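PDB 1QWR: putative mannose-6-phosphate isomerase YvyI from Bacillus subtilis, which probably catalyses the zinc-dependent, reversible isomerisation of D-mannose 6-phosphate to D-fructose 6-phosphate. Local coordinates for residues K117-Y122 / V184-Q189; G165-V170 / T244-E249. One frame throughout, in Å; residues are numbered along the deposited sequence.

How the contacts relate
Contact 1 is the core of the two, wholly buried close to the centre of the molecule, whereas contact 2 lies farther out and is only partly buried; their centres are about 9 Å apart. They meet through one sheet, because strand 167-170 of contact 2 lies next to strand 119-126 of contact 1, and Cys120 packs against Phe167. Contact 1 is made inside that sheet, by backbone hydrogen bonds and by a polar cluster at the zinc on the face of Glu119 and Trp121. Contact 2 packs side chains of strand 167-170 on those of strand 244-247, strands that do not pair with each other, and is aromatic and aliphatic without any hydrogen bond.

Contact 1 (K117-Y122 / V184-Q189); sequences KTECWY and VLETQQ. With ZN (zinc ion), chain E.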
loop_
_atom_site.group_PDB
_atom_site.type_symbol
_atom_site.label_atom_id
_atom_site.label_comp_id
_atom_site.label_asym_id
_atom_site.label_seq_id
_atom_site.Cartn_x
_atom_site.Cartn_y
_atom_site.Cartn_z
ATOM N N LYS A 117 -10.693 -4.751 1.156
ATOM C CA LYS A 117 -9.472 -3.940 1.108
ATOM C C LYS A 117 -9.076 -3.260 2.431
ATOM O O LYS A 117 -9.167 -2.040 2.581
ATOM C CB LYS A 117 -9.571 -2.891 -0.023
ATOM C CG LYS A 117 -8.260 -2.295 -0.593
ATOM C CD LYS A 117 -8.640 -1.619 -1.961
ATOM C CE LYS A 117 -7.551 -0.911 -2.700
ATOM N NZ LYS A 117 -7.162 0.344 -2.045
ATOM N N THR A 118 -8.678 -4.069 3.400
ATOM C CA THR A 118 -8.131 -3.526 4.637
ATOM C C THR A 118 -6.749 -3.059 4.140
ATOM O O THR A 118 -6.164 -3.696 3.260
ATOM C CB THR A 118 -7.999 -4.629 5.685
ATOM O OG1 THR A 118 -9.293 -4.850 6.258
ATOM C CG2 THR A 118 -7.004 -4.237 6.800
ATOM N N GLU A 119 -6.242 -1.946 4.669
ATOM C CA GLU A 119 -4.965 -1.416 4.202
ATOM C C GLU A 119 -4.291 -0.585 5.285
ATOM O O GLU A 119 -4.816 -0.425 6.382
ATOM C CB GLU A 119 -5.202 -0.537 2.973
ATOM C CG GLU A 119 -6.147 0.624 3.306
ATOM C CD GLU A 119 -6.460 1.509 2.126
ATOM O OE1 GLU A 119 -6.322 1.050 0.983
ATOM O OE2 GLU A 119 -6.854 2.676 2.352
ATOM N N CYS A 120 -3.104 -0.084 4.980
ATOM C CA CYS A 120 -2.394 0.752 5.933
ATOM C C CYS A 120 -1.483 1.718 5.178
ATOM O O CYS A 120 -1.115 1.494 4.001
ATOM C CB CYS A 120 -1.619 -0.116 6.933
ATOM S SG CYS A 120 -0.242 -1.020 6.167
ATOM N N TRP A 121 -1.149 2.810 5.844
ATOM C CA TRP A 121 -0.337 3.849 5.243
ATOM C C TRP A 121 0.898 4.188 6.044
ATOM O O TRP A 121 0.821 4.380 7.265
ATOM C CB TRP A 121 -1.124 5.158 5.113
ATOM C CG TRP A 121 -2.359 5.080 4.329
ATOM C CD1 TRP A 121 -2.559 4.390 3.172
ATOM C CD2 TRP A 121 -3.588 5.763 4.616
ATOM N NE1 TRP A 121 -3.838 4.602 2.715
ATOM C CE2 TRP A 121 -4.491 5.439 3.586
ATOM C CE3 TRP A 121 -4.008 6.617 5.648
ATOM C CZ2 TRP A 121 -5.796 5.937 3.550
ATOM C CZ3 TRP A 121 -5.311 7.119 5.616
ATOM C CH2 TRP A 121 -6.189 6.776 4.574
ATOM N N TYR A 122 2.033 4.235 5.362
ATOM C CA TYR A 122 3.254 4.688 6.001
ATOM C C TYR A 122 3.509 6.005 5.293
ATOM O O TYR A 122 3.630 6.047 4.065
ATOM C CB TYR A 122 4.454 3.767 5.750
ATOM C CG TYR A 122 5.729 4.407 6.225
ATOM C CD1 TYR A 122 5.991 4.529 7.594
ATOM C CD2 TYR A 122 6.648 4.971 5.317
ATOM C CE1 TYR A 122 7.129 5.202 8.051
ATOM C CE2 TYR A 122 7.795 5.647 5.771
ATOM C CZ TYR A 122 8.022 5.762 7.142
ATOM O OH TYR A 122 9.105 6.490 7.617
ATOM N N VAL A 184 3.010 8.489 0.051
ATOM C CA VAL A 184 2.710 7.316 0.874
ATOM C C VAL A 184 3.061 5.934 0.331
ATOM O O VAL A 184 2.941 5.700 -0.871
ATOM C CB VAL A 184 1.173 7.306 1.166
ATOM C CG1 VAL A 184 0.781 6.157 2.115
ATOM C CG2 VAL A 184 0.757 8.630 1.740
ATOM N N LEU A 185 3.480 5.034 1.223
ATOM C CA LEU A 185 3.710 3.631 0.854
ATOM C C LEU A 185 2.466 2.951 1.475
ATOM O O LEU A 185 2.330 2.849 2.707
ATOM C CB LEU A 185 5.008 3.079 1.456
ATOM C CG LEU A 185 5.484 1.666 1.033
ATOM C CD1 LEU A 185 4.478 0.614 1.467
ATOM C CD2 LEU A 185 5.678 1.610 -0.462
ATOM N N GLU A 186 1.563 2.492 0.602
ATOM C CA GLU A 186 0.315 1.870 0.997
ATOM C C GLU A 186 0.351 0.356 0.814
ATOM O O GLU A 186 0.576 -0.137 -0.291
ATOM C CB GLU A 186 -0.814 2.455 0.148
ATOM C CG GLU A 186 -2.230 2.063 0.554
ATOM C CD GLU A 186 -3.239 2.682 -0.384
ATOM O OE1 GLU A 186 -3.188 2.360 -1.587
ATOM O OE2 GLU A 186 -4.067 3.511 0.071
ATOM N N THR A 187 0.143 -0.378 1.898
ATOM C CA THR A 187 0.140 -1.837 1.804
ATOM C C THR A 187 -1.319 -2.234 2.003
ATOM O O THR A 187 -1.946 -1.807 2.953
ATOM C CB THR A 187 1.074 -2.462 2.868
ATOM O OG1 THR A 187 2.420 -1.991 2.649
ATOM C CG2 THR A 187 1.087 -4.002 2.743
ATOM N N GLN A 188 -1.870 -3.021 1.081
ATOM C CA GLN A 188 -3.287 -3.373 1.176
ATOM C C GLN A 188 -3.561 -4.802 0.689
ATOM O O GLN A 188 -2.658 -5.481 0.195
ATOM C CB GLN A 188 -4.074 -2.362 0.331
ATOM C CG GLN A 188 -3.813 -2.472 -1.187
ATOM C CD GLN A 188 -3.625 -1.102 -1.858
ATOM O OE1 GLN A 188 -2.538 -0.498 -1.804
ATOM N NE2 GLN A 188 -4.680 -0.605 -2.475
ATOM N N GLN A 189 -4.791 -5.286 0.863
ATOM C CA GLN A 189 -5.119 -6.603 0.339
ATOM C C GLN A 189 -5.151 -6.383 -1.168
ATOM O O GLN A 189 -5.342 -5.255 -1.624
ATOM C CB GLN A 189 -6.512 -7.057 0.762
ATOM C CG GLN A 189 -6.656 -7.279 2.245
ATOM C CD GLN A 189 -8.025 -7.804 2.570
ATOM O OE1 GLN A 189 -8.320 -8.993 2.379
ATOM N NE2 GLN A 189 -8.885 -6.925 3.036
HETATM ZN ZN ZN E . -7.973 3.851 0.444
HETATM O O HOH W 1 -5.172 2.604 -3.346
HETATM O O HOH W 2 -6.787 2.253 -1.224
#
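Strand 119-122 runs antiparallel to strand 184-189, with axes 4.7 Å apart and inclined at 168°, and Cys120-Thr187 and Tyr122-Leu185 are its hydrogen-bonded pairs. The Leu185 N to Tyr122 O bond is nearly straight and lies in the carbonyl plane. On the non-hydrogen-bonded pairs, Glu119 with Gln188 and Trp121 with Glu186, the side chains rise on the face that carries the zinc. The Glu119 CG sits between its own backbone N and carbonyl C (chi1 59°), and the extended chain beyond it brings OE2 to 2.5 Å from ZN. This is the metal site of a cupin-type catalytic domain; His101, His176 and water 2 are the other ligands. The second carboxylate oxygen, Glu119 OE1, forms a salt bridge with Lys117 NZ at 3.2 Å, whose hydrogen bond is weak.

Glu186 points its chain the same way as Trp121, alongside the indole. Glu186 OE2 accepts the indole N-H of Trp121 at the ring edge, NE1 to OE2 2.9 Å, through the anti lone pair and close to the ring plane. Glu186 OE2 also lies 3.5 Å from Glu119 OE1, which would tend to raise the proton affinity of Glu186, a tendency that the zinc ion and Lys117 probably counter. Water 1 donates to Glu186 OE1 at 2.7 Å. A leucine in place of Trp121 would lose this N-H donor and would probably leave the Glu186 carboxylate less well fixed beside the zinc ligand. Val184 CG1 packs against Trp121 CB at 3.7 Å.

Contact 2 (G165-V170 / T244-E249); sequences GDFYYV and TFVQGE
Strand 167-170, paired with strand 119-126 of the zinc-binding part, faces strand 244-247 of the C-terminal cupin domain. The two facing strands point almost the same way, 11° apart, but their axes stay 8.0 Å from one another, so side chains alone bridge them. The central pair is Phe167 and Phe245. Their rings are almost parallel, with planes 4° apart, but offset, with little of one ring lying over the other, and the centroids lie 4.7 Å apart. The slip places Phe245 CB, instead of its ring, over the middle of the Phe167 face, a CH-pi contact of 3.4 Å from CB to the Phe167 centroid. In return the Phe167 CB sits 3.4 Å from Phe245 CD1. The first torsions differ: the Phe167 CG is anti to the backbone N, that of Phe245 anti to the carbonyl carbon.

Phe245 and Val246 form a classic beta bulge opposite Val253, and the bulge turns both side chains toward strand 167-170. Val246 therefore follows Phe245 into the interface, crossing both Phe167 and Tyr169 at about a right angle. Beyond the pair, Tyr122 meets the Phe245 ring at about 45°. The two methyls of Val246 divide the work: CG1 packs on Phe167 CZ at 3.7 Å, and CG2 approaches Tyr169 CD1 at 4.1 Å.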
loop_
_atom_site.group_PDB
_atom_site.type_symbol
_atom_site.label_atom_id
_atom_site.label_comp_id
_atom_site.label_asym_id
_atom_site.label_seq_id
_atom_site.Cartn_x
_atom_site.Cartn_y
_atom_site.Cartn_z
ATOM N N GLY A 165 6.891 9.684 8.665
ATOM C CA GLY A 165 7.176 8.632 9.610
ATOM C C GLY A 165 5.937 8.043 10.259
ATOM O O GLY A 165 6.021 6.973 10.868
ATOM N N ASP A 166 4.800 8.723 10.148
ATOM C CA ASP A 166 3.559 8.213 10.732
ATOM C C ASP A 166 3.056 6.924 10.071
ATOM O O ASP A 166 3.289 6.690 8.889
ATOM C CB ASP A 166 2.434 9.245 10.602
ATOM C CG ASP A 166 2.480 10.326 11.676
ATOM O OD1 ASP A 166 3.342 10.266 12.570
ATOM O OD2 ASP A 166 1.630 11.235 11.606
ATOM N N PHE A 167 2.321 6.117 10.833
ATOM C CA PHE A 167 1.743 4.890 10.286
ATOM C C PHE A 167 0.289 4.833 10.700
ATOM O O PHE A 167 -0.027 5.049 11.870
ATOM C CB PHE A 167 2.440 3.637 10.809
ATOM C CG PHE A 167 1.862 2.342 10.262
ATOM C CD1 PHE A 167 2.376 1.766 9.097
ATOM C CD2 PHE A 167 0.814 1.697 10.918
ATOM C CE1 PHE A 167 1.856 0.552 8.594
ATOM C CE2 PHE A 167 0.289 0.490 10.418
ATOM C CZ PHE A 167 0.822 -0.076 9.252
ATOM N N TYR A 168 -0.592 4.560 9.737
ATOM C CA TYR A 168 -2.027 4.450 10.014
ATOM C C TYR A 168 -2.596 3.146 9.474
ATOM O O TYR A 168 -2.380 2.796 8.317
ATOM C CB TYR A 168 -2.804 5.617 9.397
ATOM C CG TYR A 168 -2.408 6.949 9.973
ATOM C CD1 TYR A 168 -1.390 7.699 9.398
ATOM C CD2 TYR A 168 -2.974 7.405 11.171
ATOM C CE1 TYR A 168 -0.926 8.877 10.006
ATOM C CE2 TYR A 168 -2.518 8.572 11.785
ATOM C CZ TYR A 168 -1.493 9.298 11.204
ATOM O OH TYR A 168 -0.986 10.417 11.843
ATOM N N TYR A 169 -3.337 2.439 10.315
ATOM C CA TYR A 169 -3.967 1.191 9.905
ATOM C C TYR A 169 -5.404 1.563 9.543
ATOM O O TYR A 169 -6.068 2.290 10.295
ATOM C CB TYR A 169 -3.929 0.203 11.064
ATOM C CG TYR A 169 -4.446 -1.159 10.711
ATOM C CD1 TYR A 169 -3.699 -2.015 9.915
ATOM C CD2 TYR A 169 -5.664 -1.611 11.206
ATOM C CE1 TYR A 169 -4.146 -3.306 9.625
ATOM C CE2 TYR A 169 -6.121 -2.894 10.922
ATOM C CZ TYR A 169 -5.349 -3.738 10.135
ATOM O OH TYR A 169 -5.755 -5.025 9.918
ATOM N N VAL A 170 -5.878 1.080 8.395
ATOM C CA VAL A 170 -7.219 1.422 7.898
ATOM C C VAL A 170 -8.064 0.184 7.646
ATOM O O VAL A 170 -8.111 -0.340 6.535
ATOM C CB VAL A 170 -7.126 2.226 6.584
ATOM C CG1 VAL A 170 -8.501 2.839 6.244
ATOM C CG2 VAL A 170 -6.064 3.310 6.702
ATOM N N THR A 244 8.222 -2.314 13.986
ATOM C CA THR A 244 7.088 -3.187 13.682
ATOM C C THR A 244 5.864 -2.283 13.826
ATOM O O THR A 244 5.545 -1.821 14.932
ATOM C CB THR A 244 6.990 -4.345 14.697
ATOM O OG1 THR A 244 8.167 -5.163 14.610
ATOM C CG2 THR A 244 5.753 -5.203 14.419
ATOM N N PHE A 245 5.197 -1.995 12.706
ATOM C CA PHE A 245 4.033 -1.109 12.736
ATOM C C PHE A 245 2.753 -1.836 13.094
ATOM O O PHE A 245 1.895 -1.294 13.793
ATOM C CB PHE A 245 3.831 -0.448 11.370
ATOM C CG PHE A 245 4.920 0.493 10.976
ATOM C CD1 PHE A 245 5.121 1.680 11.681
ATOM C CD2 PHE A 245 5.715 0.226 9.857
ATOM C CE1 PHE A 245 6.099 2.595 11.276
ATOM C CE2 PHE A 245 6.699 1.135 9.438
ATOM C CZ PHE A 245 6.892 2.321 10.149
ATOM N N VAL A 246 2.612 -3.057 12.593
ATOM C CA VAL A 246 1.416 -3.823 12.847
ATOM C C VAL A 246 1.626 -5.278 12.471
ATOM O O VAL A 246 2.450 -5.619 11.601
ATOM C CB VAL A 246 0.192 -3.261 12.037
ATOM C CG1 VAL A 246 0.395 -3.495 10.520
ATOM C CG2 VAL A 246 -1.097 -3.908 12.521
ATOM N N GLN A 247 0.900 -6.136 13.172
ATOM C CA GLN A 247 0.922 -7.561 12.916
ATOM C C GLN A 247 -0.547 -7.920 12.955
ATOM O O GLN A 247 -1.081 -8.333 13.989
ATOM C CB GLN A 247 1.727 -8.272 14.001
ATOM C CG GLN A 247 3.205 -7.908 13.917
ATOM C CD GLN A 247 4.054 -8.643 14.932
ATOM O OE1 GLN A 247 3.786 -8.602 16.121
ATOM N NE2 GLN A 247 5.096 -9.310 14.458
ATOM N N GLY A 248 -1.207 -7.741 11.814
ATOM C CA GLY A 248 -2.638 -7.975 11.745
ATOM C C GLY A 248 -3.107 -9.238 11.057
ATOM O O GLY A 248 -2.314 -10.078 10.647
ATOM N N GLU A 249 -4.424 -9.356 10.921
ATOM C CA GLU A 249 -5.011 -10.533 10.292
ATOM C C GLU A 249 -4.650 -10.645 8.822
ATOM O O GLU A 249 -4.563 -11.744 8.291
ATOM C CB GLU A 249 -6.536 -10.488 10.409
ATOM C CG GLU A 249 -7.041 -10.148 11.798
ATOM C CD GLU A 249 -8.556 -9.959 11.846
ATOM O OE1 GLU A 249 -9.051 -9.415 12.863
ATOM O OE2 GLU A 249 -9.250 -10.357 10.871
#